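Local coordinates for protein prolyl endopeptidase (Myxococcus xanthus, PDB 2BKL) that probably cleaves oligopeptides on the carboxyl side of proline, and much less readily of alanine, as a serine endopeptidase of the prolyl oligopeptidase family, at residues D426-L440 with L472-R484. Residues are numbered along the deposited sequence; the frame is centred on the assembly and turned at random.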
loop_
_atom_site.group_PDB
_atom_site.type_symbol
_atom_site.label_atom_id
_atom_site.label_comp_id
_atom_site.label_asym_id
_atom_site.label_seq_id
_atom_site.Cartn_x
_atom_site.Cartn_y
_atom_site.Cartn_z
ATOM N N ASP A 426 10.482 -8.936 -23.936
ATOM C CA ASP A 426 11.571 -8.098 -24.444
ATOM C C ASP A 426 12.972 -8.498 -23.964
ATOM O O ASP A 426 13.967 -7.841 -24.286
ATOM C CB ASP A 426 11.292 -6.604 -24.213
ATOM C CG ASP A 426 11.398 -6.179 -22.761
ATOM O OD1 ASP A 426 11.835 -6.978 -21.890
ATOM O OD2 ASP A 426 11.047 -5.021 -22.446
ATOM N N GLY A 427 13.046 -9.593 -23.200
ATOM C CA GLY A 427 14.309 -10.099 -22.672
ATOM C C GLY A 427 14.656 -9.653 -21.252
ATOM O O GLY A 427 15.601 -10.161 -20.653
ATOM N N THR A 428 13.915 -8.695 -20.713
ATOM C CA THR A 428 14.124 -8.277 -19.327
ATOM C C THR A 428 14.073 -9.450 -18.350
ATOM O O THR A 428 13.139 -10.247 -18.385
ATOM C CB THR A 428 13.067 -7.222 -18.922
ATOM O OG1 THR A 428 13.154 -6.080 -19.787
ATOM C CG2 THR A 428 13.357 -6.666 -17.503
ATOM N N LYS A 429 15.061 -9.529 -17.458
ATOM C CA LYS A 429 15.087 -10.550 -16.422
ATOM C C LYS A 429 14.333 -10.066 -15.203
ATOM O O LYS A 429 14.719 -9.076 -14.576
ATOM C CB LYS A 429 16.544 -10.922 -16.066
ATOM C CG LYS A 429 17.480 -11.188 -17.277
ATOM C CD LYS A 429 16.892 -12.203 -18.258
ATOM C CE LYS A 429 17.808 -12.455 -19.434
ATOM N NZ LYS A 429 18.086 -11.249 -20.261
ATOM N N VAL A 430 13.255 -10.760 -14.894
ATOM C CA VAL A 430 12.354 -10.357 -13.840
ATOM C C VAL A 430 12.480 -11.312 -12.670
ATOM O O VAL A 430 12.448 -12.533 -12.883
ATOM C CB VAL A 430 10.902 -10.371 -14.337
ATOM C CG1 VAL A 430 9.945 -9.934 -13.200
ATOM C CG2 VAL A 430 10.712 -9.503 -15.579
ATOM N N PRO A 431 12.645 -10.828 -11.443
ATOM C CA PRO A 431 12.666 -11.726 -10.285
ATOM C C PRO A 431 11.295 -12.222 -9.876
ATOM O O PRO A 431 10.282 -11.548 -10.095
ATOM C CB PRO A 431 13.236 -10.891 -9.160
ATOM C CG PRO A 431 13.632 -9.569 -9.780
ATOM C CD PRO A 431 12.832 -9.419 -11.045
ATOM N N MET A 432 11.268 -13.397 -9.272
ATOM C CA MET A 432 10.051 -13.955 -8.692
ATOM C C MET A 432 10.413 -14.815 -7.496
ATOM O O MET A 432 11.382 -15.601 -7.553
ATOM C CB MET A 432 9.266 -14.765 -9.735
ATOM C CG MET A 432 8.028 -15.404 -9.173
ATOM S SD MET A 432 6.840 -15.922 -10.473
ATOM C CE MET A 432 7.817 -16.954 -11.489
ATOM N N PHE A 433 9.667 -14.685 -6.401
ATOM C CA PHE A 433 9.732 -15.610 -5.274
ATOM C C PHE A 433 8.749 -16.740 -5.452
ATOM O O PHE A 433 7.622 -16.524 -5.887
ATOM C CB PHE A 433 9.423 -14.893 -3.957
ATOM C CG PHE A 433 10.345 -13.764 -3.610
ATOM C CD1 PHE A 433 11.645 -14.017 -3.194
ATOM C CD2 PHE A 433 9.901 -12.437 -3.647
ATOM C CE1 PHE A 433 12.506 -12.970 -2.851
ATOM C CE2 PHE A 433 10.746 -11.410 -3.271
ATOM C CZ PHE A 433 12.027 -11.660 -2.892
ATOM N N VAL A 434 9.172 -17.959 -5.126
ATOM C CA VAL A 434 8.317 -19.130 -5.216
ATOM C C VAL A 434 8.380 -19.867 -3.900
ATOM O O VAL A 434 9.465 -20.242 -3.443
ATOM C CB VAL A 434 8.682 -20.049 -6.401
ATOM C CG1 VAL A 434 7.627 -21.147 -6.536
ATOM C CG2 VAL A 434 8.785 -19.267 -7.704
ATOM N N VAL A 435 7.228 -20.073 -3.280
ATOM C CA VAL A 435 7.149 -20.626 -1.923
ATOM C C VAL A 435 6.311 -21.891 -1.956
ATOM O O VAL A 435 5.243 -21.950 -2.565
ATOM C CB VAL A 435 6.486 -19.602 -0.940
ATOM C CG1 VAL A 435 6.575 -20.105 0.485
ATOM C CG2 VAL A 435 7.123 -18.198 -1.084
ATOM N N HIS A 436 6.799 -22.938 -1.309
ATOM C CA HIS A 436 6.089 -24.210 -1.291
ATOM C C HIS A 436 6.657 -25.120 -0.216
ATOM O O HIS A 436 7.735 -24.886 0.311
ATOM C CB HIS A 436 6.180 -24.904 -2.652
ATOM C CG HIS A 436 7.574 -25.000 -3.166
ATOM N ND1 HIS A 436 8.452 -26.001 -2.783
ATOM C CD2 HIS A 436 8.253 -24.223 -4.038
ATOM C CE1 HIS A 436 9.614 -25.812 -3.387
ATOM N NE2 HIS A 436 9.517 -24.741 -4.152
ATOM N N ARG A 437 5.940 -26.205 0.076
ATOM C CA ARG A 437 6.502 -27.246 0.939
ATOM C C ARG A 437 7.775 -27.813 0.322
ATOM O O ARG A 437 7.876 -27.982 -0.903
ATOM C CB ARG A 437 5.510 -28.390 1.141
ATOM C CG ARG A 437 4.340 -28.072 2.042
ATOM C CD ARG A 437 3.391 -29.223 2.206
ATOM N NE ARG A 437 4.062 -30.280 2.951
ATOM C CZ ARG A 437 4.179 -30.285 4.289
ATOM N NH1 ARG A 437 3.627 -29.327 5.041
ATOM N NH2 ARG A 437 4.858 -31.260 4.880
ATOM N N LYS A 438 8.718 -28.186 1.174
ATOM C CA LYS A 438 9.937 -28.855 0.713
ATOM C C LYS A 438 9.667 -30.124 -0.071
ATOM O O LYS A 438 10.419 -30.435 -0.991
ATOM C CB LYS A 438 10.873 -29.151 1.896
ATOM C CG LYS A 438 11.503 -27.923 2.457
ATOM C CD LYS A 438 12.569 -28.223 3.528
ATOM C CE LYS A 438 13.056 -26.957 4.215
ATOM N NZ LYS A 438 13.820 -27.281 5.441
ATOM N N ASP A 439 8.629 -30.869 0.300
ATOM C CA ASP A 439 8.284 -32.116 -0.397
ATOM C C ASP A 439 7.388 -31.996 -1.638
ATOM O O ASP A 439 6.895 -32.995 -2.152
ATOM C CB ASP A 439 7.700 -33.126 0.591
ATOM C CG ASP A 439 6.398 -32.694 1.215
ATOM O OD1 ASP A 439 5.704 -31.730 0.764
ATOM O OD2 ASP A 439 5.972 -33.324 2.222
ATOM N N LEU A 440 7.180 -30.782 -2.128
ATOM C CA LEU A 440 6.389 -30.576 -3.325
ATOM C C LEU A 440 6.902 -31.453 -4.439
ATOM O O LEU A 440 8.100 -31.461 -4.712
ATOM C CB LEU A 440 6.523 -29.123 -3.785
ATOM C CG LEU A 440 5.745 -28.723 -5.040
ATOM C CD1 LEU A 440 4.309 -28.433 -4.632
ATOM C CD2 LEU A 440 6.422 -27.514 -5.732
ATOM N N LEU A 472 -0.272 -23.856 1.119
ATOM C CA LEU A 472 0.999 -24.577 1.061
ATOM C C LEU A 472 0.822 -25.986 1.608
ATOM O O LEU A 472 1.342 -26.945 1.050
ATOM C CB LEU A 472 2.087 -23.858 1.859
ATOM C CG LEU A 472 2.429 -22.415 1.452
ATOM C CD1 LEU A 472 3.582 -21.924 2.276
ATOM C CD2 LEU A 472 2.733 -22.274 -0.030
ATOM N N ASP A 473 0.040 -26.118 2.677
ATOM C CA ASP A 473 -0.156 -27.431 3.299
ATOM C C ASP A 473 -0.979 -28.391 2.454
ATOM O O ASP A 473 -0.839 -29.641 2.594
ATOM C CB ASP A 473 -0.770 -27.263 4.693
ATOM C CG ASP A 473 0.199 -26.637 5.679
ATOM O OD1 ASP A 473 1.420 -26.631 5.391
ATOM O OD2 ASP A 473 -0.154 -26.127 6.776
ATOM N N ALA A 474 -1.786 -27.844 1.561
ATOM C CA ALA A 474 -2.560 -28.602 0.590
ATOM C C ALA A 474 -1.753 -28.961 -0.661
ATOM O O ALA A 474 -2.311 -29.521 -1.608
ATOM C CB ALA A 474 -3.836 -27.829 0.218
ATOM N N GLY A 475 -0.461 -28.630 -0.670
ATOM C CA GLY A 475 0.461 -28.914 -1.764
ATOM C C GLY A 475 0.511 -27.774 -2.768
ATOM O O GLY A 475 0.921 -27.983 -3.898
ATOM N N GLY A 476 0.052 -26.594 -2.375
ATOM C CA GLY A 476 0.048 -25.469 -3.275
ATOM C C GLY A 476 1.370 -24.736 -3.349
ATOM O O GLY A 476 2.239 -24.889 -2.507
ATOM N N VAL A 477 1.498 -23.944 -4.409
ATOM C CA VAL A 477 2.645 -23.061 -4.639
ATOM C C VAL A 477 2.135 -21.641 -4.595
ATOM O O VAL A 477 1.064 -21.342 -5.134
ATOM C CB VAL A 477 3.267 -23.357 -6.000
ATOM C CG1 VAL A 477 4.367 -22.335 -6.402
ATOM C CG2 VAL A 477 3.796 -24.816 -6.042
ATOM N N TYR A 478 2.890 -20.791 -3.933
ATOM C CA TYR A 478 2.613 -19.347 -3.890
ATOM C C TYR A 478 3.769 -18.639 -4.539
ATOM O O TYR A 478 4.927 -18.843 -4.150
ATOM C CB TYR A 478 2.462 -18.869 -2.450
ATOM C CG TYR A 478 2.202 -17.386 -2.283
ATOM C CD1 TYR A 478 1.055 -16.806 -2.783
ATOM C CD2 TYR A 478 3.090 -16.591 -1.580
ATOM C CE1 TYR A 478 0.803 -15.438 -2.607
ATOM C CE2 TYR A 478 2.851 -15.243 -1.391
ATOM C CZ TYR A 478 1.712 -14.681 -1.914
ATOM O OH TYR A 478 1.439 -13.314 -1.733
ATOM N N ALA A 479 3.494 -17.795 -5.533
ATOM C CA ALA A 479 4.542 -17.099 -6.268
ATOM C C ALA A 479 4.246 -15.622 -6.288
ATOM O O ALA A 479 3.082 -15.225 -6.412
ATOM C CB ALA A 479 4.627 -17.638 -7.700
ATOM N N VAL A 480 5.285 -14.804 -6.163
ATOM C CA VAL A 480 5.172 -13.347 -6.134
ATOM C C VAL A 480 6.201 -12.783 -7.134
ATOM O O VAL A 480 7.403 -12.955 -6.947
ATOM C CB VAL A 480 5.429 -12.780 -4.703
ATOM C CG1 VAL A 480 5.229 -11.272 -4.701
ATOM C CG2 VAL A 480 4.508 -13.463 -3.682
ATOM N N ALA A 481 5.720 -12.130 -8.188
ATOM C CA ALA A 481 6.595 -11.601 -9.235
ATOM C C ALA A 481 6.934 -10.155 -8.988
ATOM O O ALA A 481 6.030 -9.358 -8.645
ATOM C CB ALA A 481 5.962 -11.785 -10.591
ATOM N N ASN A 482 8.189 -9.776 -9.196
ATOM C CA ASN A 482 8.672 -8.407 -9.016
ATOM C C ASN A 482 8.636 -7.683 -10.362
ATOM O O ASN A 482 9.655 -7.273 -10.929
ATOM C CB ASN A 482 10.088 -8.412 -8.435
ATOM C CG ASN A 482 10.147 -8.993 -7.059
ATOM O OD1 ASN A 482 10.542 -10.138 -6.883
ATOM N ND2 ASN A 482 9.775 -8.200 -6.068
ATOM N N LEU A 483 7.417 -7.493 -10.826
ATOM C CA LEU A 483 7.137 -6.916 -12.124
ATOM C C LEU A 483 7.682 -5.490 -12.242
ATOM O O LEU A 483 7.816 -4.754 -11.247
ATOM C CB LEU A 483 5.648 -6.850 -12.349
ATOM C CG LEU A 483 4.845 -8.111 -12.141
ATOM C CD1 LEU A 483 3.322 -7.808 -12.261
ATOM C CD2 LEU A 483 5.262 -9.162 -13.131
ATOM N N ARG A 484 8.013 -5.095 -13.466
ATOM C CA ARG A 484 8.298 -3.682 -13.742
ATOM C C ARG A 484 7.100 -2.818 -13.318
ATOM O O ARG A 484 5.979 -3.331 -13.072
ATOM C CB ARG A 484 8.668 -3.460 -15.205
ATOM C CG ARG A 484 10.093 -3.884 -15.518
ATOM C CD ARG A 484 10.479 -3.781 -16.988
ATOM N NE ARG A 484 9.827 -4.834 -17.762
ATOM C CZ ARG A 484 9.965 -4.964 -19.058
ATOM N NH1 ARG A 484 10.703 -4.103 -19.731
ATOM N NH2 ARG A 484 9.324 -5.927 -19.694
HETATM O O HOH W 1 8.713 -7.643 -22.079
HETATM O O HOH W 2 3.288 -26.755 -0.888
#
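Asp426 meets Arg484 in a salt bridge: NH1 of Arg484 donates to the syn lone pair of Asp426 OD2 at 2.9 Å, and OD2 lies close to the guanidinium plane. The other carboxylate oxygen, OD1, takes the backbone N and OG1 of Thr428, the first closing an Asx turn. Thr428 OG1 also sits over one face of the guanidinium. The bend at chi3 of Arg484 (-73°) turns its end toward this turn, and NH2 has a second acid, Asp508 of helix 503-518. With an alanine here, Asp426 and Asp508 would probably lose their shared positive mate. Pro431 O accepts from Asn482 N at 2.9 Å, and the Pro431 ring packs on Asn482 CB. The side-chain ND2 of Asn482 donates instead to Glu488 and to Met460 O. Met432 lays its SD 3.9 Å from Ala479 CB. Phe433 and Val480 exchange two backbone hydrogen bonds, as do Val435 and Tyr478. Val434 CG1 presses on Val477 CG1 at 3.5 Å, tight for two methyls. Val435 CG1 touches Leu472 CD1 at 3.9 Å. Arg437 lays CD 3.3 Å from Leu472 O. Its NH1 forms a long salt bridge to Asp473 OD1, while NE binds Asp439 OD1. Gln414 also accepts from NH1 of Arg437, and the hydroxyl of Tyr415 bonds to Asp473 OD1. A water joins Arg437 N to Leu472 O and Gly476 O. Leu440 CD2 closes on Val477 CG2 at 3.8 Å. These antiparallel strands belong to the mixed sheet of the alpha/beta-hydrolase domain. Backbone bonds and apolar contacts fix the middle; the ion pairs, each with outside partners, are likely to hold the less regular ends.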